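Long-range contacts in PmbA-related protein (Thermotoga maritima, PDB 1VL4), which is of unsettled function but belongs to the PmbA/TldD (U62) peptidase family and may act as a metallopeptidase: residues 19-23 with 166-172; 45-50 with 150-155; 107-113 with 297-303; 263-267 with 380-384; 383-389 with 406-412. Residues are numbered along the deposited sequence.

Contact 1 of 5, residues 19-23 with 166-172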
# COMPACT_ATOMS: atom_id res chain seq x y z
N LYS A 19 -15.35 21.91 -17.68
CA LYS A 19 -16.20 20.97 -18.45
C LYS A 19 -16.61 21.49 -19.82
O LYS A 19 -16.45 20.79 -20.84
CB LYS A 19 -17.46 20.61 -17.62
CG LYS A 19 -18.56 19.85 -18.37
CD LYS A 19 -19.87 19.86 -17.60
CE LYS A 19 -20.98 19.20 -18.39
NZ LYS A 19 -22.10 18.68 -17.51
N ASP A 20 -17.08 22.73 -19.86
CA ASP A 20 -17.55 23.35 -21.08
C ASP A 20 -16.43 23.49 -22.09
O ASP A 20 -16.63 23.21 -23.29
CB ASP A 20 -18.15 24.74 -20.79
CG ASP A 20 -19.51 24.67 -20.07
OD1 ASP A 20 -20.11 23.58 -19.91
OD2 ASP A 20 -19.97 25.75 -19.64
N ARG A 21 -15.26 23.94 -21.63
CA ARG A 21 -14.13 24.11 -22.54
C ARG A 21 -13.78 22.76 -23.15
O ARG A 21 -13.60 22.64 -24.35
CB ARG A 21 -12.88 24.65 -21.81
CG ARG A 21 -12.84 26.15 -21.38
CD ARG A 21 -12.45 27.14 -22.51
NE ARG A 21 -11.20 26.88 -23.27
CZ ARG A 21 -11.11 26.21 -24.43
NH1 ARG A 21 -12.18 25.64 -24.99
NH2 ARG A 21 -9.92 26.07 -25.03
N LEU A 22 -13.67 21.74 -22.28
CA LEU A 22 -13.33 20.38 -22.71
C LEU A 22 -14.33 19.78 -23.69
O LEU A 22 -13.92 19.18 -24.69
CB LEU A 22 -13.22 19.46 -21.49
CG LEU A 22 -11.92 19.54 -20.65
CD1 LEU A 22 -12.05 18.52 -19.53
CD2 LEU A 22 -10.68 19.26 -21.49
N PHE A 23 -15.64 19.92 -23.41
CA PHE A 23 -16.66 19.45 -24.36
C PHE A 23 -16.59 20.15 -25.72
O PHE A 23 -16.76 19.53 -26.76
CB PHE A 23 -18.06 19.62 -23.78
CG PHE A 23 -18.44 18.62 -22.72
CD1 PHE A 23 -17.48 17.90 -21.98
CD2 PHE A 23 -19.77 18.40 -22.46
CE1 PHE A 23 -17.90 16.99 -21.00
CE2 PHE A 23 -20.18 17.51 -21.50
CZ PHE A 23 -19.27 16.81 -20.77
N THR A 166 -19.33 13.08 -16.03
CA THR A 166 -20.11 13.61 -17.15
C THR A 166 -19.35 13.39 -18.44
O THR A 166 -18.12 13.33 -18.43
CB THR A 166 -20.49 15.09 -16.88
OG1 THR A 166 -21.33 15.59 -17.93
CG2 THR A 166 -19.23 15.96 -16.76
N ASN A 167 -20.08 13.23 -19.55
CA ASN A 167 -19.49 13.03 -20.85
C ASN A 167 -20.34 13.65 -21.97
O ASN A 167 -21.49 14.08 -21.73
CB ASN A 167 -19.19 11.54 -21.07
CG ASN A 167 -20.39 10.70 -21.25
OD1 ASN A 167 -21.38 11.14 -21.80
ND2 ASN A 167 -20.29 9.40 -20.87
N THR A 168 -19.76 13.66 -23.16
CA THR A 168 -20.37 14.29 -24.36
C THR A 168 -21.52 13.41 -24.94
O THR A 168 -22.17 13.80 -25.91
CB THR A 168 -19.29 14.56 -25.40
OG1 THR A 168 -18.50 13.37 -25.60
CG2 THR A 168 -18.37 15.68 -24.89
N LEU A 169 -21.76 12.24 -24.36
CA LEU A 169 -22.94 11.42 -24.69
C LEU A 169 -24.13 11.70 -23.78
O LEU A 169 -25.12 10.94 -23.72
CB LEU A 169 -22.59 9.92 -24.65
CG LEU A 169 -21.58 9.42 -25.67
CD1 LEU A 169 -20.14 9.76 -25.21
CD2 LEU A 169 -21.81 7.90 -25.82
N GLY A 170 -24.05 12.81 -23.05
CA GLY A 170 -25.15 13.21 -22.21
C GLY A 170 -25.11 12.71 -20.79
O GLY A 170 -25.97 13.08 -20.01
N LEU A 171 -24.12 11.90 -20.41
CA LEU A 171 -24.01 11.49 -19.02
C LEU A 171 -23.72 12.70 -18.19
O LEU A 171 -22.88 13.58 -18.53
CB LEU A 171 -22.85 10.50 -18.80
CG LEU A 171 -22.69 9.83 -17.44
CD1 LEU A 171 -23.85 8.88 -17.20
CD2 LEU A 171 -21.32 9.10 -17.32
N ASP A 172 -24.42 12.77 -17.08
CA ASP A 172 -24.21 13.81 -16.09
C ASP A 172 -24.78 13.38 -14.71
O ASP A 172 -25.98 13.52 -14.43
CB ASP A 172 -24.83 15.12 -16.54
CG ASP A 172 -24.34 16.30 -15.68
OD1 ASP A 172 -23.55 16.07 -14.73
OD2 ASP A 172 -24.70 17.44 -15.99
O HOH W 1 -23.96 17.49 -19.14
O HOH W 2 -21.24 17.88 -14.65
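The ammonium group of K19, at the end of a fully extended side chain on helix 15-29, is the polar centre of this contact. NZ donates to T166 OG1 (3.2 Å), forms a salt bridge with D172 OD2 (3.3 Å) and donates to two waters, water 1 at 2.7 Å and water 2 at 3.1 Å from NZ. Each water donates in turn to the D172 carboxylate, water 1 to OD2 (3.2 Å) and water 2 to OD1 (2.9 Å). T166 OG1 spends its own proton on L171 O (2.6 Å). Residues 166-172 make the turn of the beta hairpin formed by strands 148-167 and 172-188, of type I from N167 to G170, and the helix packs beside it. In an Asx turn N167 OD1 accepts from L169 N (2.8 Å), and also from L171 N (3.2 Å); its ND2 is taken by F107 O and Q34. T168 OG1 bonds to E32 and V33, leaving CG2 over the F23 ring face, 3.8 Å from the centroid, a CH-pi contact.

Contact 2 of 5, residues 45-50 with 150-155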
# COMPACT_ATOMS: atom_id res chain seq x y z
N LEU A 45 -8.14 10.19 13.48
CA LEU A 45 -7.27 10.19 14.58
C LEU A 45 -7.04 8.80 15.21
O LEU A 45 -7.93 7.91 15.20
CB LEU A 45 -7.70 11.20 15.62
CG LEU A 45 -8.95 10.97 16.41
CD1 LEU A 45 -8.65 10.01 17.58
CD2 LEU A 45 -9.44 12.31 16.94
N ARG A 46 -5.83 8.64 15.74
CA ARG A 46 -5.41 7.39 16.40
C ARG A 46 -4.79 7.66 17.73
O ARG A 46 -3.92 8.53 17.84
CB ARG A 46 -4.43 6.66 15.50
CG ARG A 46 -3.91 5.34 16.03
CD ARG A 46 -2.89 4.74 15.04
NE ARG A 46 -1.50 5.04 15.41
CZ ARG A 46 -0.47 5.06 14.57
NH1 ARG A 46 -0.64 4.83 13.26
NH2 ARG A 46 0.75 5.33 15.02
N LEU A 47 -5.29 6.97 18.74
CA LEU A 47 -4.69 6.91 20.05
C LEU A 47 -3.88 5.62 20.15
O LEU A 47 -4.33 4.55 19.75
CB LEU A 47 -5.76 6.90 21.14
CG LEU A 47 -6.89 7.92 21.02
CD1 LEU A 47 -7.71 7.83 22.31
CD2 LEU A 47 -6.35 9.34 20.82
N ALA A 48 -2.69 5.75 20.69
CA ALA A 48 -1.77 4.66 20.90
C ALA A 48 -1.59 4.54 22.40
O ALA A 48 -1.07 5.43 23.03
CB ALA A 48 -0.44 5.00 20.25
N ASN A 49 -2.06 3.45 22.98
CA ASN A 49 -2.10 3.32 24.44
C ASN A 49 -2.66 4.58 25.12
O ASN A 49 -2.09 5.10 26.06
CB ASN A 49 -0.70 2.95 24.95
CG ASN A 49 -0.24 1.60 24.39
OD1 ASN A 49 -0.83 0.54 24.68
ND2 ASN A 49 0.79 1.64 23.55
N GLY A 50 -3.77 5.09 24.61
CA GLY A 50 -4.40 6.25 25.22
C GLY A 50 -3.89 7.61 24.76
O GLY A 50 -4.62 8.60 24.85
N MET A 150 -3.43 -3.37 28.20
CA MET A 150 -3.32 -2.15 27.45
C MET A 150 -4.34 -2.08 26.33
O MET A 150 -5.08 -3.04 26.02
CB MET A 150 -1.92 -2.01 26.89
CG MET A 150 -1.62 -2.84 25.69
SD MET A 150 0.09 -2.52 25.19
CE MET A 150 0.88 -3.95 25.91
N VAL A 151 -4.34 -0.91 25.69
CA VAL A 151 -5.25 -0.62 24.59
C VAL A 151 -4.41 -0.03 23.46
O VAL A 151 -4.23 1.18 23.36
CB VAL A 151 -6.40 0.30 25.06
CG1 VAL A 151 -7.41 0.47 23.96
CG2 VAL A 151 -7.07 -0.27 26.31
N PRO A 152 -3.86 -0.90 22.61
CA PRO A 152 -2.79 -0.40 21.76
C PRO A 152 -3.29 0.58 20.72
O PRO A 152 -2.53 1.44 20.26
CB PRO A 152 -2.28 -1.68 21.07
CG PRO A 152 -2.85 -2.83 21.90
CD PRO A 152 -4.12 -2.34 22.40
N THR A 153 -4.55 0.44 20.33
CA THR A 153 -5.12 1.27 19.32
C THR A 153 -6.57 1.61 19.59
O THR A 153 -7.36 0.78 19.96
CB THR A 153 -4.96 0.61 17.92
OG1 THR A 153 -3.58 0.51 17.59
CG2 THR A 153 -5.61 1.44 16.83
N VAL A 154 -6.88 2.90 19.38
CA VAL A 154 -8.25 3.35 19.11
C VAL A 154 -8.14 4.24 17.88
O VAL A 154 -7.27 5.13 17.79
CB VAL A 154 -8.87 4.13 20.28
CG1 VAL A 154 -10.16 4.79 19.88
CG2 VAL A 154 -9.08 3.24 21.48
N MET A 155 -9.00 3.98 16.92
CA MET A 155 -9.03 4.79 15.73
C MET A 155 -10.43 5.31 15.37
O MET A 155 -11.40 4.58 15.30
CB MET A 155 -8.41 4.02 14.59
CG MET A 155 -7.99 4.88 13.40
SD MET A 155 -7.70 3.84 11.96
CE MET A 155 -6.55 2.68 12.82
O HOH W 3 -5.34 3.75 22.73
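Two backbone hydrogen bonds close the pair L47-V154: L47 N donates to V154 O (2.9 Å) and V154 N to L47 O (3.1 Å). One step back, R46 and M155 form a non-hydrogen-bonded pair, their CA atoms 4.5 Å apart. CA-H...O contacts fill in between, such as R46 CA to V154 O (3.2 Å) and M155 CA to L45 O (3.4 Å). Toward N49 the pairing loosens: N49 N reaches P152 O only weakly (3.4 Å). There water 3 bridges the strands, accepting from G50 N (2.8 Å), donating to V151 O (2.9 Å) and weakly to L47 O (3.2 Å). N49 and G50, both at positive phi, form the tight connection to strand 51-69. L47 and V154 share a buried sheet face and meet CB to CB at 4.3 Å; L45 and V151 pack on helix 128-143. R46 and M155 lie on the other, more exposed face, where R46 also makes a salt bridge with D53. With segment axes 4.7 Å apart and 161° between their directions, this is an antiparallel pairing that frays toward N49, joining strands 32-48 and 148-167 at the middle of a six-stranded antiparallel sheet.

Contact 3 of 5, residues 107-113 with 297-303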
# COMPACT_ATOMS: atom_id res chain seq x y z
N PHE A 107 -20.76 5.42 -21.49
CA PHE A 107 -22.15 5.29 -21.18
C PHE A 107 -22.91 6.59 -21.47
O PHE A 107 -22.46 7.69 -21.13
CB PHE A 107 -22.31 4.88 -19.71
CG PHE A 107 -23.65 4.29 -19.39
CD1 PHE A 107 -24.04 3.09 -19.97
CD2 PHE A 107 -24.52 4.90 -18.51
CE1 PHE A 107 -25.27 2.51 -19.66
CE2 PHE A 107 -25.77 4.33 -18.22
CZ PHE A 107 -26.13 3.13 -18.78
N GLU A 108 -24.06 6.44 -22.10
CA GLU A 108 -24.90 7.56 -22.47
C GLU A 108 -25.76 8.08 -21.33
O GLU A 108 -26.05 7.39 -20.39
CB GLU A 108 -25.83 7.12 -23.62
CG GLU A 108 -25.10 6.83 -24.89
CD GLU A 108 -26.05 6.41 -25.99
OE1 GLU A 108 -26.46 5.23 -25.97
OE2 GLU A 108 -26.39 7.27 -26.84
N GLY A 109 -26.20 9.33 -21.45
CA GLY A 109 -27.11 9.93 -20.49
C GLY A 109 -28.50 9.35 -20.62
O GLY A 109 -28.77 8.57 -21.54
N GLY A 110 -29.36 9.70 -19.67
CA GLY A 110 -30.79 9.38 -19.76
C GLY A 110 -31.34 8.23 -18.93
O GLY A 110 -32.55 8.04 -18.91
N LYS A 111 -30.49 7.44 -18.27
CA LYS A 111 -30.97 6.34 -17.46
C LYS A 111 -31.49 6.80 -16.10
O LYS A 111 -31.18 7.90 -15.68
CB LYS A 111 -29.85 5.31 -17.23
CG LYS A 111 -29.41 4.59 -18.49
CD LYS A 111 -30.50 3.67 -19.07
CE LYS A 111 -30.08 3.08 -20.42
NZ LYS A 111 -31.11 2.11 -20.92
N GLU A 112 -32.24 5.93 -15.42
CA GLU A 112 -32.67 6.16 -14.03
C GLU A 112 -31.70 5.45 -13.04
O GLU A 112 -31.24 4.32 -13.30
CB GLU A 112 -34.05 5.60 -13.76
CG GLU A 112 -35.14 6.21 -14.63
CD GLU A 112 -36.57 5.77 -14.22
OE1 GLU A 112 -36.78 5.08 -13.14
OE2 GLU A 112 -37.49 6.13 -15.00
N TYR A 113 -31.54 6.10 -11.89
CA TYR A 113 -30.61 5.76 -10.88
C TYR A 113 -31.41 5.65 -9.62
O TYR A 113 -32.33 6.43 -9.43
CB TYR A 113 -29.55 6.86 -10.75
CG TYR A 113 -28.63 6.94 -11.98
CD1 TYR A 113 -29.01 7.66 -13.09
CD2 TYR A 113 -27.43 6.30 -12.01
CE1 TYR A 113 -28.21 7.70 -14.24
CE2 TYR A 113 -26.60 6.35 -13.14
CZ TYR A 113 -27.03 7.05 -14.25
OH TYR A 113 -26.26 7.10 -15.38
N PHE A 297 -24.14 4.86 -8.73
CA PHE A 297 -23.50 4.61 -10.01
C PHE A 297 -22.11 4.18 -9.83
O PHE A 297 -21.45 4.51 -8.79
CB PHE A 297 -23.68 5.81 -10.98
CG PHE A 297 -23.14 7.13 -10.44
CD1 PHE A 297 -21.78 7.40 -10.51
CD2 PHE A 297 -23.98 8.05 -9.87
CE1 PHE A 297 -21.27 8.59 -10.06
CE2 PHE A 297 -23.51 9.24 -9.37
CZ PHE A 297 -22.16 9.52 -9.45
N ASP A 298 -21.66 3.38 -10.80
CA ASP A 298 -20.26 2.95 -10.84
C ASP A 298 -19.32 4.04 -11.44
O ASP A 298 -19.74 5.17 -11.71
CB ASP A 298 -20.15 1.53 -11.50
CG ASP A 298 -20.38 1.54 -12.98
OD1 ASP A 298 -20.38 2.64 -13.57
OD2 ASP A 298 -20.51 0.43 -13.57
N ASP A 299 -18.05 3.72 -11.64
CA ASP A 299 -17.08 4.70 -12.14
C ASP A 299 -17.18 4.90 -13.67
O ASP A 299 -16.46 5.72 -14.22
CB ASP A 299 -15.67 4.32 -11.73
CG ASP A 299 -15.44 4.45 -10.20
OD1 ASP A 299 -16.16 5.25 -9.58
OD2 ASP A 299 -14.62 3.71 -9.65
N GLU A 300 -18.07 4.17 -14.33
CA GLU A 300 -18.40 4.35 -15.76
C GLU A 300 -19.73 5.08 -15.87
O GLU A 300 -20.18 5.41 -16.95
CB GLU A 300 -18.42 2.99 -16.53
CG GLU A 300 -17.13 2.21 -16.31
CD GLU A 300 -17.02 0.88 -17.06
OE1 GLU A 300 -17.97 0.08 -17.05
OE2 GLU A 300 -15.94 0.58 -17.60
N GLY A 301 -20.34 5.43 -14.74
CA GLY A 301 -21.62 6.12 -14.71
C GLY A 301 -22.83 5.21 -14.91
O GLY A 301 -23.94 5.69 -15.12
N VAL A 302 -22.64 3.91 -14.75
CA VAL A 302 -23.73 2.97 -14.98
C VAL A 302 -24.49 2.83 -13.67
O VAL A 302 -23.88 2.69 -12.59
CB VAL A 302 -23.18 1.60 -15.51
CG1 VAL A 302 -24.28 0.50 -15.59
CG2 VAL A 302 -22.46 1.76 -16.82
N PRO A 303 -25.84 2.88 -13.72
CA PRO A 303 -26.55 2.67 -12.46
C PRO A 303 -26.19 1.34 -11.79
O PRO A 303 -26.14 0.27 -12.45
CB PRO A 303 -28.03 2.66 -12.86
CG PRO A 303 -28.08 3.27 -14.19
CD PRO A 303 -26.77 3.09 -14.83
O HOH W 4 -18.97 5.97 -19.24
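One direct hydrogen bond links the two loops: Y113 OH donates to G301 O (2.7 Å), which lies near the plane of the tyrosine ring. Water 4 makes a second polar link, accepting from F107 N (2.9 Å) and donating to E300 O (2.6 Å). Segment 297-303 is itself internally hydrogen-bonded. D298 to G301 is a type I beta turn closed by G301 N to D298 O (3.1 Å), and D298 OD1 takes E300 N (2.9 Å) in an Asx turn as well as V302 N (2.8 Å). G301 sits at positive phi, where a CB would run into the preceding carbonyl. This turn belongs to the C-terminal part of the chain, while 107-113 is part of the long connection between helices 84-93 and 128-143, so the contact ties that connection to the loop before strand 307-311. Two CH-pi contacts lie over ring faces: V302 CG2 is 3.9 Å from the F107 ring centroid, and P303 CG is 3.9 Å from that of Y113. Other apolar contacts surround them, with P303 CD 3.7 Å from F107 CE2 and F297 CB 3.7 Å from Y113 CE2. F107 and V302 both also touch L322 of helix 322-328.

Contact 4 of 5, residues 263-267 with 380-384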
# COMPACT_ATOMS: atom_id res chain seq x y z
N ASN A 263 -9.15 -16.37 -17.44
CA ASN A 263 -8.79 -17.64 -16.78
C ASN A 263 -8.17 -17.45 -15.39
O ASN A 263 -7.32 -18.24 -14.98
CB ASN A 263 -7.87 -18.49 -17.65
CG ASN A 263 -8.61 -19.23 -18.73
OD1 ASN A 263 -9.77 -19.60 -18.55
ND2 ASN A 263 -7.93 -19.49 -19.86
N LEU A 264 -8.64 -16.45 -14.66
CA LEU A 264 -8.16 -16.15 -13.31
C LEU A 264 -9.25 -16.30 -12.23
O LEU A 264 -9.18 -15.69 -11.17
CB LEU A 264 -7.64 -14.72 -13.26
CG LEU A 264 -6.45 -14.40 -14.14
CD1 LEU A 264 -6.25 -12.88 -14.15
CD2 LEU A 264 -5.23 -15.12 -13.65
N SER A 265 -10.28 -17.11 -12.52
CA SER A 265 -11.35 -17.38 -11.56
C SER A 265 -11.74 -18.87 -11.53
O SER A 265 -12.00 -19.47 -12.56
CB SER A 265 -12.61 -16.56 -11.90
OG SER A 265 -13.72 -17.02 -11.17
N PRO A 266 -11.88 -19.43 -10.32
CA PRO A 266 -12.30 -20.83 -10.26
C PRO A 266 -13.81 -21.04 -10.57
O PRO A 266 -14.27 -22.16 -10.54
CB PRO A 266 -11.96 -21.21 -8.81
CG PRO A 266 -12.22 -19.95 -8.05
CD PRO A 266 -11.73 -18.85 -8.98
N LEU A 267 -14.54 -19.96 -10.88
CA LEU A 267 -15.95 -20.03 -11.28
C LEU A 267 -16.21 -20.07 -12.80
O LEU A 267 -17.37 -20.13 -13.23
CB LEU A 267 -16.72 -18.82 -10.68
CG LEU A 267 -16.78 -18.77 -9.15
CD1 LEU A 267 -17.47 -17.49 -8.69
CD2 LEU A 267 -17.52 -19.94 -8.58
N SER A 380 -7.48 -16.28 -4.49
CA SER A 380 -8.73 -16.15 -5.22
C SER A 380 -8.69 -16.81 -6.60
O SER A 380 -9.74 -17.03 -7.22
CB SER A 380 -9.11 -14.68 -5.31
OG SER A 380 -9.32 -14.15 -4.00
N ILE A 381 -7.50 -17.17 -7.08
CA ILE A 381 -7.46 -17.89 -8.35
C ILE A 381 -7.83 -19.34 -8.13
O ILE A 381 -8.58 -19.90 -8.90
CB ILE A 381 -6.10 -17.76 -9.08
CG1 ILE A 381 -5.71 -16.29 -9.25
CG2 ILE A 381 -6.18 -18.43 -10.47
CD1 ILE A 381 -4.25 -16.13 -9.64
N SER A 382 -7.29 -19.95 -7.09
CA SER A 382 -7.58 -21.37 -6.81
C SER A 382 -8.77 -21.54 -5.89
O SER A 382 -9.41 -22.58 -5.88
CB SER A 382 -6.40 -22.02 -6.11
OG SER A 382 -6.04 -21.28 -4.97
N GLY A 383 -9.01 -20.53 -5.06
CA GLY A 383 -9.97 -20.60 -3.95
C GLY A 383 -9.34 -21.03 -2.64
O GLY A 383 -9.98 -20.95 -1.56
N GLU A 384 -8.08 -21.48 -2.69
CA GLU A 384 -7.42 -22.03 -1.52
C GLU A 384 -7.05 -20.94 -0.55
O GLU A 384 -6.65 -19.83 -0.95
CB GLU A 384 -6.16 -22.81 -1.91
CG GLU A 384 -6.41 -24.02 -2.76
CD GLU A 384 -7.23 -25.06 -2.05
OE1 GLU A 384 -6.91 -25.39 -0.88
OE2 GLU A 384 -8.18 -25.55 -2.68
O HOH W 5 -10.50 -15.08 -8.65
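This is a loop-to-loop packing contact within the C-terminal part of the chain, where the turn after helix 257-261 meets the link between helix 374-377 and strand 384-395. P266 is its centre. The proline ring faces the backbone of 380-384, with CD 3.2 Å from S380 O and 3.3 Å from I381 O, while CB lies 4.1 Å from S382 O. Beside it L264 CD2 touches I381 CD1 (4.2 Å), an apolar pair near the surface. The polar link between the segments is water 5, which donates to both L264 O (2.9 Å) and S380 O (2.5 Å). Both loops are shaped by local motifs. N263, at positive phi, is the C-prime residue of a Schellman motif ending helix 257-261, and S265 OG then accepts from L267 N (3.1 Å) in an ST turn. S382 OG does likewise with E384 N (3.1 Å), just where G383 and E384 form a G1 bulge opposite N379. G383, also at positive phi, would direct a CB at P266 CG. S265 OG is also hydrogen-bonded to M254 O, and S380 OG to M250 O, and L413 of helix 412-417 covers P266 and L267.

Contact 5 of 5, residues 383-389 with 406-412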
# COMPACT_ATOMS: atom_id res chain seq x y z
N GLY A 383 -9.01 -20.53 -5.06
CA GLY A 383 -9.97 -20.60 -3.95
C GLY A 383 -9.34 -21.03 -2.64
O GLY A 383 -9.98 -20.95 -1.56
N GLU A 384 -8.08 -21.48 -2.69
CA GLU A 384 -7.42 -22.03 -1.52
C GLU A 384 -7.05 -20.94 -0.55
O GLU A 384 -6.65 -19.83 -0.95
CB GLU A 384 -6.16 -22.81 -1.91
CG GLU A 384 -6.41 -24.02 -2.76
CD GLU A 384 -7.23 -25.06 -2.05
OE1 GLU A 384 -6.91 -25.39 -0.88
OE2 GLU A 384 -8.18 -25.55 -2.68
N PHE A 385 -7.22 -21.26 0.74
CA PHE A 385 -6.82 -20.40 1.83
C PHE A 385 -6.18 -21.25 2.90
O PHE A 385 -6.46 -22.44 3.00
CB PHE A 385 -8.00 -19.54 2.39
CG PHE A 385 -9.10 -20.36 3.09
CD1 PHE A 385 -8.99 -20.71 4.44
CD2 PHE A 385 -10.24 -20.75 2.41
CE1 PHE A 385 -9.97 -21.44 5.08
CE2 PHE A 385 -11.23 -21.49 3.04
CZ PHE A 385 -11.09 -21.84 4.37
N SER A 386 -5.28 -20.61 3.64
CA SER A 386 -4.63 -21.14 4.84
C SER A 386 -4.30 -19.94 5.74
O SER A 386 -3.47 -19.09 5.42
CB SER A 386 -3.34 -21.86 4.49
OG SER A 386 -2.72 -22.29 5.69
N LEU A 387 -4.99 -19.85 6.86
CA LEU A 387 -5.12 -18.59 7.58
C LEU A 387 -5.00 -18.85 9.06
O LEU A 387 -5.62 -19.79 9.59
CB LEU A 387 -6.49 -17.96 7.29
CG LEU A 387 -6.78 -17.49 5.86
CD1 LEU A 387 -8.25 -17.16 5.73
CD2 LEU A 387 -5.91 -16.29 5.45
N PHE A 388 -4.23 -18.01 9.73
CA PHE A 388 -4.24 -17.98 11.17
C PHE A 388 -5.61 -17.51 11.63
O PHE A 388 -6.27 -16.74 10.94
CB PHE A 388 -3.18 -17.02 11.72
CG PHE A 388 -1.78 -17.43 11.41
CD1 PHE A 388 -1.19 -17.07 10.21
CD2 PHE A 388 -1.04 -18.13 12.33
CE1 PHE A 388 0.12 -17.43 9.93
CE2 PHE A 388 0.26 -18.48 12.06
CZ PHE A 388 0.83 -18.12 10.85
N ALA A 389 -6.04 -18.00 12.79
CA ALA A 389 -7.40 -17.71 13.25
C ALA A 389 -7.48 -17.66 14.77
O ALA A 389 -6.57 -18.14 15.48
CB ALA A 389 -8.38 -18.76 12.69
N ILE A 406 -4.23 -21.53 16.25
CA ILE A 406 -4.83 -22.37 15.24
C ILE A 406 -4.79 -21.75 13.85
O ILE A 406 -4.79 -20.54 13.69
CB ILE A 406 -6.27 -22.80 15.60
CG1 ILE A 406 -7.13 -21.59 15.95
CG2 ILE A 406 -6.22 -23.83 16.72
CD1 ILE A 406 -8.61 -21.85 15.76
N THR A 407 -4.70 -22.64 12.88
CA THR A 407 -4.80 -22.30 11.49
C THR A 407 -6.01 -23.02 10.91
O THR A 407 -6.27 -24.18 11.21
CB THR A 407 -3.51 -22.73 10.74
OG1 THR A 407 -2.43 -21.89 11.14
CG2 THR A 407 -3.68 -22.62 9.21
N ILE A 408 -6.75 -22.32 10.07
CA ILE A 408 -7.77 -22.96 9.28
C ILE A 408 -7.34 -22.93 7.85
O ILE A 408 -6.68 -21.98 7.39
CB ILE A 408 -9.16 -22.29 9.43
CG1 ILE A 408 -9.10 -20.80 9.11
CG2 ILE A 408 -9.71 -22.52 10.85
CD1 ILE A 408 -10.45 -20.20 9.00
N SER A 409 -7.74 -23.97 7.13
CA SER A 409 -7.47 -24.07 5.71
C SER A 409 -8.61 -24.77 4.98
O SER A 409 -9.38 -25.52 5.57
CB SER A 409 -6.18 -24.83 5.49
OG SER A 409 -6.36 -26.17 5.86
N GLY A 410 -8.71 -24.49 3.69
CA GLY A 410 -9.66 -25.14 2.84
C GLY A 410 -9.70 -24.41 1.52
O GLY A 410 -8.75 -23.69 1.17
N ASN A 411 -10.78 -24.66 0.79
CA ASN A 411 -11.11 -23.91 -0.41
C ASN A 411 -12.41 -23.18 -0.13
O ASN A 411 -13.38 -23.80 0.31
CB ASN A 411 -11.32 -24.85 -1.59
CG ASN A 411 -11.43 -24.11 -2.91
OD1 ASN A 411 -12.45 -23.47 -3.22
ND2 ASN A 411 -10.37 -24.20 -3.71
N PHE A 412 -12.42 -21.88 -0.40
CA PHE A 412 -13.58 -21.04 -0.21
C PHE A 412 -14.87 -21.60 -0.85
O PHE A 412 -15.94 -21.50 -0.25
CB PHE A 412 -13.30 -19.60 -0.70
CG PHE A 412 -14.36 -18.61 -0.28
CD1 PHE A 412 -14.46 -18.21 1.05
CD2 PHE A 412 -15.33 -18.18 -1.18
CE1 PHE A 412 -15.49 -17.34 1.45
CE2 PHE A 412 -16.34 -17.33 -0.79
CZ PHE A 412 -16.43 -16.92 0.54
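At I406, O accepts from A389 N (3.0 Å), and the side chain comes near A389, CD1 to CB 4.4 Å. T407 forms a non-hydrogen-bonded pair with F388 and sets OG1 over that ring's face, 4.2 Å from CD2. I408 is held twice to L387, N to O and O to N, both at 2.8 Å, and its side chain meets F385, CD1 to CE1 4.1 Å. S409 pairs with S386 on the more exposed face shared with T407 and F388. At G410 the strand again bonds both ways, O accepting from F385 N (2.9 Å) and N donating to F385 O (3.1 Å); lacking a side chain, G410 leaves room for the F385 ring, whose centroid lies 4.2 Å from its CA in a CH-pi contact. N411 sends ND2 to E384 OE2 (2.8 Å) and to S382 O, while OD1 caps helix 412-417 at L413 N. F412 N, in the first turn, donates to G383 O (2.9 Å). The antiparallel strands lie inside a mixed sheet, between strand 365-372 beside 384-395 and strand 437-444 beside 406-411, with L387 and F412 packed against L247 of helix 241-247.

How the contacts relate
All five contacts are partly buried, contact 5 most, with seven of its fourteen touching residues buried against two each in contacts 1 and 4. Contacts 2 and 5 are antiparallel strand pairings in different sheets, each with one buried apolar face and one more exposed face. Contact 1, which has the only salt bridge between segments, sets a helix against a hairpin turn; contacts 3 and 4 join loops, with prolines in the packing and a water between the segments. Contacts 1 and 2 both use strand 148-167, yet their centres are 46 Å apart. Contact 3 touches contact 1 through N167 ND2 to F107 O (2.8 Å). Contacts 4 and 5 share G383 and E384.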